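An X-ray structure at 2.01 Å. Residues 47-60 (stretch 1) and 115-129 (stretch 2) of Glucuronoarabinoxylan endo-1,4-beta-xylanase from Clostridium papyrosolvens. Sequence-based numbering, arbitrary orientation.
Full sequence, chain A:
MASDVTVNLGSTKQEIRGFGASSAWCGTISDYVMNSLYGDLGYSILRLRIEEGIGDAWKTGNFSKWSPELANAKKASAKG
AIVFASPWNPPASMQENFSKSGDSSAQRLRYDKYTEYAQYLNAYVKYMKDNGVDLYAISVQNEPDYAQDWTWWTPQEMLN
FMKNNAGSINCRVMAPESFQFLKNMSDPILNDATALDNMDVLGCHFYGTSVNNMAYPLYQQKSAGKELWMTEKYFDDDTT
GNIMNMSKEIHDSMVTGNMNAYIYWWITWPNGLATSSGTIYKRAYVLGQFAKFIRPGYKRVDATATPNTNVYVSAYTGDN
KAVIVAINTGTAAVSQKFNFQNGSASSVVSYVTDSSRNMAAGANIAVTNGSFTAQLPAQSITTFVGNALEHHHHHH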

# COMPACT_ATOMS: atom_id res chain seq x y z
N ARG A 47 5.49 -0.84 -6.14
CA ARG A 47 4.54 -0.54 -7.20
C ARG A 47 5.27 0.09 -8.39
O ARG A 47 5.86 1.17 -8.26
N LEU A 48 5.17 -0.56 -9.55
CA LEU A 48 5.69 -0.07 -10.82
C LEU A 48 4.62 0.71 -11.59
O LEU A 48 3.42 0.48 -11.41
N ARG A 49 5.04 1.71 -12.36
CA ARG A 49 4.15 2.31 -13.33
C ARG A 49 4.45 1.70 -14.70
O ARG A 49 5.61 1.64 -15.11
N ILE A 50 3.40 1.27 -15.40
CA ILE A 50 3.54 0.69 -16.73
C ILE A 50 3.70 1.81 -17.77
O ILE A 50 2.77 2.60 -18.01
N GLU A 51 4.83 1.81 -18.47
CA GLU A 51 5.17 2.99 -19.28
C GLU A 51 4.58 2.88 -20.69
O GLU A 51 5.05 2.11 -21.52
N GLU A 52 3.59 3.73 -20.98
CA GLU A 52 2.85 3.69 -22.26
C GLU A 52 3.64 4.36 -23.37
O GLU A 52 3.27 4.28 -24.54
N GLY A 53 4.75 4.99 -22.99
CA GLY A 53 5.67 5.61 -23.94
C GLY A 53 6.22 4.59 -24.92
O GLY A 53 6.77 4.95 -25.96
N ILE A 54 6.09 3.31 -24.58
CA ILE A 54 6.43 2.21 -25.48
C ILE A 54 5.58 2.27 -26.76
O ILE A 54 6.01 1.83 -27.82
N GLY A 55 4.38 2.83 -26.67
CA GLY A 55 3.56 2.91 -27.87
C GLY A 55 3.14 1.53 -28.36
O GLY A 55 2.74 0.69 -27.56
N ASP A 56 3.26 1.27 -29.65
CA ASP A 56 2.86 -0.04 -30.17
C ASP A 56 4.01 -1.04 -30.21
O ASP A 56 3.81 -2.19 -30.64
N ALA A 57 5.19 -0.62 -29.77
CA ALA A 57 6.40 -1.44 -29.92
C ALA A 57 6.30 -2.73 -29.10
O ALA A 57 7.03 -3.69 -29.36
N TRP A 58 5.39 -2.75 -28.13
CA TRP A 58 5.17 -3.97 -27.37
C TRP A 58 4.70 -5.12 -28.25
O TRP A 58 4.94 -6.29 -27.93
N LYS A 59 4.01 -4.80 -29.34
CA LYS A 59 3.52 -5.82 -30.25
C LYS A 59 4.66 -6.54 -30.98
O LYS A 59 4.52 -7.71 -31.35
N THR A 60 5.77 -5.84 -31.20
CA THR A 60 6.94 -6.44 -31.85
C THR A 60 8.00 -6.93 -30.87
O THR A 60 9.05 -7.39 -31.30
N THR A 115 -9.85 -5.64 -25.87
CA THR A 115 -9.13 -6.91 -26.09
C THR A 115 -7.62 -6.65 -26.23
O THR A 115 -6.81 -7.28 -25.56
N GLU A 116 -7.27 -5.70 -27.09
CA GLU A 116 -5.87 -5.33 -27.27
C GLU A 116 -5.26 -4.87 -25.94
O GLU A 116 -4.10 -5.19 -25.62
N TYR A 117 -6.04 -4.14 -25.15
CA TYR A 117 -5.53 -3.63 -23.88
C TYR A 117 -5.20 -4.76 -22.90
O TYR A 117 -4.19 -4.70 -22.19
N ALA A 118 -6.04 -5.79 -22.87
CA ALA A 118 -5.75 -6.97 -22.06
C ALA A 118 -4.49 -7.68 -22.56
O ALA A 118 -3.73 -8.19 -21.75
N GLN A 119 -4.28 -7.72 -23.87
CA GLN A 119 -3.04 -8.29 -24.43
C GLN A 119 -1.81 -7.47 -24.05
O GLN A 119 -0.73 -7.99 -23.79
N TYR A 120 -1.99 -6.16 -24.06
CA TYR A 120 -0.96 -5.23 -23.61
C TYR A 120 -0.59 -5.50 -22.16
O TYR A 120 0.59 -5.67 -21.82
N LEU A 121 -1.59 -5.53 -21.29
CA LEU A 121 -1.34 -5.86 -19.89
C LEU A 121 -0.65 -7.23 -19.78
O LEU A 121 0.29 -7.40 -18.99
N ASN A 122 -1.11 -8.21 -20.55
CA ASN A 122 -0.47 -9.52 -20.53
C ASN A 122 0.98 -9.45 -21.00
O ASN A 122 1.81 -10.22 -20.57
N ALA A 123 1.29 -8.53 -21.90
CA ALA A 123 2.65 -8.46 -22.41
C ALA A 123 3.62 -7.91 -21.35
O ALA A 123 4.80 -8.29 -21.30
N TYR A 124 3.11 -7.02 -20.50
CA TYR A 124 3.88 -6.50 -19.38
C TYR A 124 4.16 -7.61 -18.37
O TYR A 124 5.29 -7.80 -17.93
N VAL A 125 3.12 -8.34 -18.00
CA VAL A 125 3.30 -9.51 -17.15
C VAL A 125 4.34 -10.49 -17.72
O VAL A 125 5.18 -10.99 -17.00
N LYS A 126 4.27 -10.77 -19.02
CA LYS A 126 5.16 -11.77 -19.60
C LYS A 126 6.60 -11.25 -19.68
O LYS A 126 7.54 -11.98 -19.38
N TYR A 127 6.78 -9.99 -20.05
CA TYR A 127 8.12 -9.39 -20.02
C TYR A 127 8.75 -9.52 -18.63
O TYR A 127 9.92 -9.90 -18.49
N MET A 128 7.98 -9.20 -17.60
CA MET A 128 8.48 -9.37 -16.25
C MET A 128 8.82 -10.84 -15.95
O MET A 128 9.90 -11.16 -15.40
N LYS A 129 7.90 -11.73 -16.31
CA LYS A 129 8.12 -13.16 -16.09
C LYS A 129 9.36 -13.71 -16.80
O LYS A 129 10.12 -14.51 -16.23

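The contact between the two stretches buries 673 Å², both sides summed. No direct hydrogen bond crosses it; it is held by shape, one salt bridge and three bridging waters. Stretch 2 is helical throughout, and the side chains of Leu48, Ile50, Ile54 and Trp58 leave stretch 1 with their CA-to-CB bonds toward it.

Trp58 has the most area covered, 120 Å². With chi1 at 67° (p) and chi2 at -87°, its indole lies against the helix backbone: CH2 is 3.6 Å from Tyr120 N, and Tyr120 CA stands 3.8 Å from the centroid of the six-membered ring, 13° off its normal. Tyr120, through its CA and CD1, thus covers one face of the indole. Ala123, whose CA-to-CB bond points toward stretch 1, packs against the indole, its CB 3.6 Å from Trp58 CE3. Tyr120 (chi1 t) turns its ring edge toward the face of the indole's five-membered ring, with centroids 4.9 Å apart and planes at 72°.

The Tyr120 side chain then reaches the 3-10 segment 52-54, its OH 3.5 Å from Glu52 CA. Ile54 CG2 meets its edge at CE1, 4.1 Å away, while Ile50 CG2 lies 4.0 Å from Tyr120 CZ. Ile50 (m, t) is the bump that fills the hollow formed by Tyr120, Leu121 and Tyr124. Its CG1 sits 3.9 Å from the centroid of the Tyr124 ring and only 9° off the normal, so it covers that face, and its CD1 extends to Leu121 CD2 at 3.9 Å. Although the CA-to-CB bond of Leu121 points away, the end of its side chain comes nearer. Leu48 (m, t) meets the edge of the Tyr124 ring, with CD1 4.2 Å from CE2, and the same CD1 touches Met128 CE at 3.8 Å.

Both tyrosine hydroxyls finish at waters. Water 1 lies 2.8 Å from Tyr124 OH, donates to Arg49 O at 2.9 Å and accepts from Glu51 N at 3.1 Å. Tyr120 OH donates to water 2 at 2.6 Å, and that water donates to Ile50 O at 2.9 Å. The waters therefore link the ring ends to backbone that the hydroxyls do not bond directly.

Beside Trp58, Lys59 NZ forms a salt bridge with Glu116 OE1 at 3.1 Å; the extended lysine (m, t, t, t) brings its end nearer from a sideways start. Water 3 accepts from Trp58 NE1 at 2.9 Å and donates to Glu116 OE1 at 2.9 Å and Asp56 OD1 at 2.8 Å, satisfying the indole nitrogen.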

# COMPACT_ATOMS: atom_id res chain seq x y z
CB ARG A 47 3.47 0.45 -6.68
CG ARG A 47 2.40 0.84 -7.71
CD ARG A 47 1.46 1.91 -7.13
NE ARG A 47 0.33 2.22 -8.02
CZ ARG A 47 -0.14 3.44 -8.23
NH1 ARG A 47 0.42 4.46 -7.62
NH2 ARG A 47 -1.21 3.64 -9.02
CB LEU A 48 6.13 -1.23 -11.71
CG LEU A 48 6.94 -2.37 -11.10
CD1 LEU A 48 7.11 -3.48 -12.13
CD2 LEU A 48 8.29 -1.85 -10.62
CB ARG A 49 4.34 3.82 -13.39
CG ARG A 49 3.65 4.47 -14.60
CD ARG A 49 3.85 5.97 -14.64
NE ARG A 49 3.71 6.46 -16.02
CZ ARG A 49 4.68 6.37 -16.93
NH1 ARG A 49 5.86 5.82 -16.61
NH2 ARG A 49 4.48 6.83 -18.16
CB ILE A 50 2.27 -0.13 -17.09
CG1 ILE A 50 2.02 -1.23 -16.06
CG2 ILE A 50 2.37 -0.74 -18.50
CD1 ILE A 50 0.74 -2.05 -16.31
CB GLU A 51 6.71 3.10 -19.35
CG GLU A 51 7.22 4.12 -20.33
CD GLU A 51 6.83 5.54 -19.95
OE1 GLU A 51 7.43 6.10 -19.00
OE2 GLU A 51 5.91 6.09 -20.57
CB GLU A 52 1.43 4.29 -22.15
CG GLU A 52 1.38 5.84 -22.00
CD GLU A 52 1.39 6.32 -20.56
OE1 GLU A 52 1.89 5.58 -19.68
OE2 GLU A 52 0.92 7.44 -20.28
CB ILE A 54 6.26 0.83 -24.78
CG1 ILE A 54 6.86 -0.29 -25.64
CG2 ILE A 54 4.79 0.54 -24.48
CD1 ILE A 54 7.16 -1.55 -24.87
CB ASP A 56 2.25 0.09 -31.58
CG ASP A 56 0.99 0.92 -31.59
OD1 ASP A 56 0.36 1.11 -30.53
OD2 ASP A 56 0.63 1.40 -32.68
CB ALA A 57 7.65 -0.63 -29.54
CB TRP A 58 4.17 -3.75 -26.24
CG TRP A 58 2.79 -3.47 -26.70
CD1 TRP A 58 2.28 -2.23 -27.02
CD2 TRP A 58 1.72 -4.40 -26.84
NE1 TRP A 58 0.96 -2.36 -27.38
CE2 TRP A 58 0.60 -3.68 -27.29
CE3 TRP A 58 1.60 -5.79 -26.67
CZ2 TRP A 58 -0.64 -4.29 -27.54
CZ3 TRP A 58 0.38 -6.39 -26.93
CH2 TRP A 58 -0.72 -5.64 -27.36
CB LYS A 59 2.56 -5.23 -31.28
CG LYS A 59 1.36 -4.50 -30.66
CD LYS A 59 0.32 -4.21 -31.75
CE LYS A 59 -0.86 -3.39 -31.24
NZ LYS A 59 -1.88 -3.28 -32.33
CB THR A 60 7.60 -5.51 -32.90
OG1 THR A 60 8.12 -4.34 -32.26
CG2 THR A 60 6.59 -5.11 -33.96
CB THR A 115 -9.68 -7.65 -27.32
OG1 THR A 115 -11.03 -8.04 -27.06
CG2 THR A 115 -8.85 -8.88 -27.64
CB GLU A 116 -5.72 -4.25 -28.35
CG GLU A 116 -4.27 -4.17 -28.90
CD GLU A 116 -4.08 -3.09 -29.96
OE1 GLU A 116 -3.21 -2.21 -29.77
OE2 GLU A 116 -4.78 -3.13 -30.99
CB TYR A 117 -6.50 -2.63 -23.25
CG TYR A 117 -5.98 -1.96 -21.99
CD1 TYR A 117 -4.77 -1.25 -21.99
CD2 TYR A 117 -6.70 -2.01 -20.80
CE1 TYR A 117 -4.31 -0.63 -20.85
CE2 TYR A 117 -6.23 -1.39 -19.65
CZ TYR A 117 -5.03 -0.71 -19.68
OH TYR A 117 -4.56 -0.09 -18.54
CB ALA A 118 -6.94 -7.94 -22.07
CB GLN A 119 -3.12 -8.38 -25.96
CG GLN A 119 -4.16 -9.36 -26.41
CD GLN A 119 -4.37 -9.34 -27.90
OE1 GLN A 119 -4.07 -8.35 -28.57
NE2 GLN A 119 -4.90 -10.43 -28.44
CB TYR A 120 -1.49 -3.82 -23.78
CG TYR A 120 -0.66 -2.69 -23.20
CD1 TYR A 120 0.51 -2.27 -23.83
CD2 TYR A 120 -1.08 -1.99 -22.07
CE1 TYR A 120 1.25 -1.21 -23.32
CE2 TYR A 120 -0.35 -0.93 -21.56
CZ TYR A 120 0.81 -0.54 -22.19
OH TYR A 120 1.54 0.52 -21.70
CB LEU A 121 -2.65 -5.85 -19.09
CG LEU A 121 -3.25 -4.44 -18.94
CD1 LEU A 121 -4.47 -4.49 -18.03
CD2 LEU A 121 -2.20 -3.47 -18.37
CB ASN A 122 -1.25 -10.53 -21.38
CG ASN A 122 -2.29 -11.27 -20.58
OD1 ASN A 122 -2.17 -11.40 -19.37
ND2 ASN A 122 -3.31 -11.79 -21.26
CB ALA A 123 2.71 -7.63 -23.72
CB TYR A 124 3.14 -5.35 -18.70
CG TYR A 124 4.05 -4.47 -17.85
CD1 TYR A 124 4.83 -3.49 -18.44
CD2 TYR A 124 4.13 -4.63 -16.48
CE1 TYR A 124 5.66 -2.66 -17.69
CE2 TYR A 124 4.97 -3.82 -15.70
CZ TYR A 124 5.73 -2.83 -16.32
OH TYR A 124 6.57 -2.01 -15.57
CB VAL A 125 1.96 -10.22 -16.97
CG1 VAL A 125 2.12 -11.48 -16.09
CG2 VAL A 125 0.93 -9.24 -16.38
CB LYS A 126 4.66 -12.27 -20.97
CG LYS A 126 5.58 -13.31 -21.64
CD LYS A 126 5.07 -13.63 -23.05
CE LYS A 126 5.83 -14.80 -23.72
NZ LYS A 126 7.25 -14.50 -24.00
CB TYR A 127 8.03 -7.91 -20.40
CG TYR A 127 9.30 -7.13 -20.19
CD1 TYR A 127 10.45 -7.44 -20.91
CD2 TYR A 127 9.35 -6.07 -19.28
CE1 TYR A 127 11.63 -6.71 -20.74
CE2 TYR A 127 10.53 -5.34 -19.10
CZ TYR A 127 11.66 -5.67 -19.83
OH TYR A 127 12.84 -4.97 -19.66
CB MET A 128 7.47 -8.82 -15.24
CG MET A 128 7.33 -7.32 -15.29
SD MET A 128 8.79 -6.49 -14.64
CE MET A 128 8.60 -4.86 -15.36
CB LYS A 129 6.91 -13.97 -16.52
CG LYS A 129 7.08 -15.48 -16.35
CD LYS A 129 5.78 -16.21 -16.65
CE LYS A 129 5.92 -17.72 -16.40
NZ LYS A 129 6.33 -18.00 -14.99
O HOH W 1 7.12 0.22 -17.16
O HOH W 2 0.56 1.76 -19.68
O HOH W 3 -0.90 -0.75 -28.88